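Local coordinates for putative uncharacterized protein (Chaetomium thermophilum, PDB 5T8V) that probably helps load the ring-shaped cohesin complex onto chromatin, this chain being the C-terminal, HEAT-repeat part of the cohesin loader Scc2, at residues A375-V387 with E425-G437. Numbering follows the deposited sequence.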
loop_
_atom_site.group_PDB
_atom_site.type_symbol
_atom_site.label_atom_id
_atom_site.label_comp_id
_atom_site.label_asym_id
_atom_site.label_seq_id
_atom_site.Cartn_x
_atom_site.Cartn_y
_atom_site.Cartn_z
ATOM N N ALA A 375 3.906 -32.712 22.094
ATOM C CA ALA A 375 3.991 -31.255 22.165
ATOM C C ALA A 375 3.175 -30.606 21.054
ATOM O O ALA A 375 2.367 -29.701 21.303
ATOM C CB ALA A 375 5.452 -30.812 22.096
ATOM N N ARG A 376 3.363 -31.070 19.817
ATOM C CA ARG A 376 2.580 -30.536 18.711
ATOM C C ARG A 376 1.090 -30.810 18.892
ATOM O O ARG A 376 0.260 -29.987 18.492
ATOM C CB ARG A 376 3.076 -31.125 17.392
ATOM C CG ARG A 376 2.354 -30.583 16.169
ATOM C CD ARG A 376 2.999 -31.052 14.879
ATOM N NE ARG A 376 3.293 -32.482 14.900
ATOM C CZ ARG A 376 2.371 -33.439 14.843
ATOM N NH1 ARG A 376 2.740 -34.713 14.866
ATOM N NH2 ARG A 376 1.082 -33.128 14.769
ATOM N N ASN A 377 0.730 -31.949 19.489
ATOM C CA ASN A 377 -0.682 -32.250 19.711
ATOM C C ASN A 377 -1.312 -31.251 20.677
ATOM O O ASN A 377 -2.420 -30.756 20.441
ATOM C CB ASN A 377 -0.842 -33.676 20.240
ATOM C CG ASN A 377 -0.667 -34.722 19.161
ATOM O OD1 ASN A 377 -0.738 -34.422 17.971
ATOM N ND2 ASN A 377 -0.445 -35.963 19.575
ATOM N N ASN A 378 -0.622 -30.950 21.779
ATOM C CA ASN A 378 -1.147 -29.983 22.736
ATOM C C ASN A 378 -1.239 -28.595 22.110
ATOM O O ASN A 378 -2.292 -27.935 22.158
ATOM C CB ASN A 378 -0.262 -29.959 23.983
ATOM C CG ASN A 378 -0.133 -31.325 24.633
ATOM O OD1 ASN A 378 -1.055 -32.138 24.590
ATOM N ND2 ASN A 378 1.017 -31.583 25.240
ATOM N N ALA A 379 -0.136 -28.138 21.506
ATOM C CA ALA A 379 -0.147 -26.847 20.831
ATOM C C ALA A 379 -1.308 -26.757 19.849
ATOM O O ALA A 379 -1.982 -25.723 19.757
ATOM C CB ALA A 379 1.183 -26.622 20.116
ATOM N N SER A 380 -1.574 -27.847 19.125
ATOM C CA SER A 380 -2.665 -27.840 18.160
ATOM C C SER A 380 -4.022 -27.805 18.850
ATOM O O SER A 380 -4.953 -27.188 18.328
ATOM C CB SER A 380 -2.572 -29.051 17.236
ATOM O OG SER A 380 -2.876 -30.243 17.931
ATOM N N TYR A 381 -4.166 -28.461 20.006
ATOM C CA TYR A 381 -5.376 -28.267 20.802
ATOM C C TYR A 381 -5.628 -26.780 21.021
ATOM O O TYR A 381 -6.712 -26.258 20.714
ATOM C CB TYR A 381 -5.260 -28.984 22.154
ATOM C CG TYR A 381 -5.178 -30.497 22.095
ATOM C CD1 TYR A 381 -5.733 -31.210 21.042
ATOM C CD2 TYR A 381 -4.549 -31.214 23.108
ATOM C CE1 TYR A 381 -5.660 -32.595 20.998
ATOM C CE2 TYR A 381 -4.469 -32.594 23.068
ATOM C CZ TYR A 381 -5.026 -33.279 22.013
ATOM O OH TYR A 381 -4.948 -34.652 21.970
ATOM N N VAL A 382 -4.614 -26.074 21.527
ATOM C CA VAL A 382 -4.768 -24.647 21.804
ATOM C C VAL A 382 -5.176 -23.898 20.537
ATOM O O VAL A 382 -6.225 -23.239 20.485
ATOM C CB VAL A 382 -3.471 -24.073 22.399
ATOM C CG1 VAL A 382 -3.624 -22.584 22.688
ATOM C CG2 VAL A 382 -3.082 -24.823 23.664
ATOM N N ILE A 383 -4.347 -23.991 19.493
ATOM C CA ILE A 383 -4.550 -23.167 18.302
ATOM C C ILE A 383 -5.901 -23.468 17.664
ATOM O O ILE A 383 -6.655 -22.557 17.299
ATOM C CB ILE A 383 -3.391 -23.376 17.310
ATOM C CG1 ILE A 383 -2.063 -22.964 17.954
ATOM C CG2 ILE A 383 -3.627 -22.607 16.016
ATOM C CD1 ILE A 383 -2.004 -21.517 18.427
ATOM N N LYS A 384 -6.225 -24.753 17.517
ATOM C CA LYS A 384 -7.522 -25.131 16.971
ATOM C C LYS A 384 -8.650 -24.489 17.762
ATOM O O LYS A 384 -9.596 -23.938 17.185
ATOM C CB LYS A 384 -7.670 -26.653 16.964
ATOM C CG LYS A 384 -7.057 -27.324 15.746
ATOM C CD LYS A 384 -6.750 -28.796 16.002
ATOM C CE LYS A 384 -8.006 -29.609 16.290
ATOM N NZ LYS A 384 -7.674 -30.984 16.770
ATOM N N PHE A 385 -8.568 -24.533 19.092
ATOM C CA PHE A 385 -9.640 -23.949 19.889
ATOM C C PHE A 385 -9.765 -22.449 19.629
ATOM O O PHE A 385 -10.834 -21.958 19.236
ATOM C CB PHE A 385 -9.408 -24.224 21.374
ATOM C CG PHE A 385 -10.575 -23.852 22.237
ATOM C CD1 PHE A 385 -11.699 -24.660 22.284
ATOM C CD2 PHE A 385 -10.555 -22.693 22.993
ATOM C CE1 PHE A 385 -12.780 -24.319 23.073
ATOM C CE2 PHE A 385 -11.634 -22.350 23.786
ATOM C CZ PHE A 385 -12.747 -23.165 23.824
ATOM N N ILE A 386 -8.672 -21.702 19.823
ATOM C CA ILE A 386 -8.786 -20.246 19.823
ATOM C C ILE A 386 -9.121 -19.720 18.431
ATOM O O ILE A 386 -9.896 -18.766 18.291
ATOM C CB ILE A 386 -7.513 -19.590 20.391
ATOM C CG1 ILE A 386 -6.263 -20.018 19.615
ATOM C CG2 ILE A 386 -7.381 -19.912 21.880
ATOM C CD1 ILE A 386 -5.007 -19.236 20.008
ATOM N N VAL A 387 -8.556 -20.317 17.380
ATOM C CA VAL A 387 -8.935 -19.904 16.030
ATOM C C VAL A 387 -10.386 -20.274 15.760
ATOM O O VAL A 387 -11.180 -19.454 15.278
ATOM C CB VAL A 387 -7.995 -20.529 14.982
ATOM C CG1 VAL A 387 -8.439 -20.145 13.570
ATOM C CG2 VAL A 387 -6.561 -20.083 15.219
ATOM N N GLU A 425 7.431 -20.516 20.013
ATOM C CA GLU A 425 7.689 -20.769 18.602
ATOM C C GLU A 425 6.801 -21.879 18.065
ATOM O O GLU A 425 6.479 -21.884 16.874
ATOM C CB GLU A 425 9.163 -21.116 18.385
ATOM C CG GLU A 425 9.541 -21.401 16.928
ATOM C CD GLU A 425 9.238 -22.825 16.498
ATOM O OE1 GLU A 425 9.089 -23.700 17.380
ATOM O OE2 GLU A 425 9.141 -23.071 15.276
ATOM N N LEU A 426 6.403 -22.828 18.911
ATOM C CA LEU A 426 5.566 -23.929 18.446
ATOM C C LEU A 426 4.126 -23.473 18.242
ATOM O O LEU A 426 3.516 -23.745 17.197
ATOM C CB LEU A 426 5.635 -25.090 19.440
ATOM C CG LEU A 426 4.773 -26.315 19.132
ATOM C CD1 LEU A 426 5.018 -26.829 17.725
ATOM C CD2 LEU A 426 5.052 -27.405 20.152
ATOM N N LEU A 427 3.570 -22.769 19.230
ATOM C CA LEU A 427 2.228 -22.219 19.087
ATOM C C LEU A 427 2.157 -21.262 17.903
ATOM O O LEU A 427 1.242 -21.342 17.074
ATOM C CB LEU A 427 1.822 -21.515 20.380
ATOM C CG LEU A 427 1.611 -22.439 21.581
ATOM C CD1 LEU A 427 1.698 -21.662 22.876
ATOM C CD2 LEU A 427 0.266 -23.135 21.471
ATOM N N LEU A 428 3.130 -20.353 17.805
ATOM C CA LEU A 428 3.167 -19.420 16.683
ATOM C C LEU A 428 3.377 -20.142 15.361
ATOM O O LEU A 428 2.854 -19.710 14.329
ATOM C CB LEU A 428 4.272 -18.387 16.900
ATOM C CG LEU A 428 4.027 -17.364 18.008
ATOM C CD1 LEU A 428 5.318 -16.633 18.350
ATOM C CD2 LEU A 428 2.951 -16.378 17.591
ATOM N N ARG A 429 4.145 -21.233 15.366
ATOM C CA ARG A 429 4.371 -21.992 14.141
ATOM C C ARG A 429 3.071 -22.596 13.630
ATOM O O ARG A 429 2.714 -22.433 12.458
ATOM C CB ARG A 429 5.407 -23.090 14.384
ATOM C CG ARG A 429 5.785 -23.884 13.139
ATOM C CD ARG A 429 6.142 -25.321 13.483
ATOM N NE ARG A 429 7.226 -25.403 14.458
ATOM C CZ ARG A 429 7.621 -26.528 15.042
ATOM N NH1 ARG A 429 7.023 -27.677 14.759
ATOM N NH2 ARG A 429 8.617 -26.505 15.917
ATOM N N LEU A 430 2.350 -23.307 14.499
ATOM C CA LEU A 430 1.099 -23.923 14.067
ATOM C C LEU A 430 0.071 -22.865 13.689
ATOM O O LEU A 430 -0.664 -23.024 12.704
ATOM C CB LEU A 430 0.563 -24.838 15.164
ATOM C CG LEU A 430 1.508 -25.968 15.577
ATOM C CD1 LEU A 430 0.891 -26.782 16.691
ATOM C CD2 LEU A 430 1.852 -26.860 14.400
ATOM N N LEU A 431 0.006 -21.774 14.452
ATOM C CA LEU A 431 -0.897 -20.688 14.095
ATOM C C LEU A 431 -0.572 -20.149 12.708
ATOM O O LEU A 431 -1.471 -19.931 11.887
ATOM C CB LEU A 431 -0.815 -19.581 15.146
ATOM C CG LEU A 431 -2.056 -18.705 15.319
ATOM C CD1 LEU A 431 -2.014 -17.993 16.658
ATOM C CD2 LEU A 431 -2.168 -17.694 14.202
ATOM N N MET A 432 0.716 -19.953 12.420
ATOM C CA MET A 432 1.123 -19.434 11.119
ATOM C C MET A 432 0.745 -20.397 10.002
ATOM O O MET A 432 0.154 -19.994 8.994
ATOM C CB MET A 432 2.628 -19.160 11.123
ATOM C CG MET A 432 3.190 -18.733 9.778
ATOM S SD MET A 432 3.657 -20.131 8.738
ATOM C CE MET A 432 5.087 -20.752 9.622
ATOM N N LEU A 433 1.086 -21.679 10.158
ATOM C CA LEU A 433 0.694 -22.668 9.157
ATOM C C LEU A 433 -0.806 -22.622 8.907
ATOM O O LEU A 433 -1.261 -22.713 7.759
ATOM C CB LEU A 433 1.115 -24.066 9.605
ATOM C CG LEU A 433 2.617 -24.307 9.767
ATOM C CD1 LEU A 433 2.873 -25.694 10.341
ATOM C CD2 LEU A 433 3.352 -24.128 8.442
ATOM N N MET A 434 -1.592 -22.463 9.973
ATOM C CA MET A 434 -3.040 -22.442 9.820
ATOM C C MET A 434 -3.502 -21.207 9.058
ATOM O O MET A 434 -4.400 -21.294 8.211
ATOM C CB MET A 434 -3.702 -22.510 11.192
ATOM C CG MET A 434 -5.212 -22.641 11.137
ATOM S SD MET A 434 -5.908 -23.191 12.698
ATOM C CE MET A 434 -5.298 -24.877 12.763
ATOM N N MET A 435 -2.906 -20.045 9.340
ATOM C CA MET A 435 -3.326 -18.828 8.650
ATOM C C MET A 435 -2.926 -18.860 7.180
ATOM O O MET A 435 -3.725 -18.500 6.308
ATOM C CB MET A 435 -2.738 -17.599 9.343
ATOM C CG MET A 435 -3.215 -17.427 10.773
ATOM S SD MET A 435 -5.012 -17.416 10.919
ATOM C CE MET A 435 -5.219 -18.066 12.574
ATOM N N VAL A 436 -1.697 -19.284 6.883
ATOM C CA VAL A 436 -1.304 -19.470 5.488
ATOM C C VAL A 436 -2.296 -20.394 4.795
ATOM O O VAL A 436 -2.762 -20.118 3.682
ATOM C CB VAL A 436 0.133 -20.015 5.400
ATOM C CG1 VAL A 436 0.495 -20.357 3.957
ATOM C CG2 VAL A 436 1.116 -19.002 5.959
ATOM N N GLY A 437 -2.639 -21.503 5.453
ATOM C CA GLY A 437 -3.623 -22.408 4.883
ATOM C C GLY A 437 -4.937 -21.716 4.575
ATOM O O GLY A 437 -5.513 -21.900 3.500
#
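Ile383 and Leu430 interlock as reciprocal knobs into holes where segments 375-387 and 425-437, parts of helices 357-391 and 423-440 of this HEAT-repeat protein, cross at -56°, their axes 9.2 Å apart at closest approach. Ile383 is the knob of helix 357-391, set among Leu427, Leu430, Leu431 and Met434. From its CB, which points at the other helix, two branches part. CG2, anti to the backbone N, reaches the backbone of Leu431, 3.9 Å from its CA, and also touches the sulfur of Met434. CG1, anti to the carbonyl carbon (chi1 -61°), passes beside CB of Leu430 and carries CD1 on to O of Leu427 at 3.5 Å, a van der Waals touch, and to CD1 of Leu431, whose side chain lies nearly perpendicular. Cutting Ile383 back to alanine removes CG1, CG2 and CD1, and is likely to open a gap beside Leu427 and Leu431 and leave Met434 SD with only Val387 to touch within this pair.

Leu430 is the return knob from helix 423-440, lodged among Arg376, Ala379, Ser380 and Ile383. The small Ala379 lets the backbones come close, its CA 5.5 Å from that of Leu427, and its methyl also meets CG of Leu426. Beyond, helix 305-315 touches Val382, Leu426 and Leu427, while helix 402-414 packs on Leu427 and Leu431, so the crossing is built into a larger helical core. On the outer side, Arg376 lays its CG across the methyls of Leu430. Farther along both helices Met434 slides past Val387 in the opposite direction, whereas Met435 meets that valine tip to tip, CE 3.6 Å from Val387 CG2.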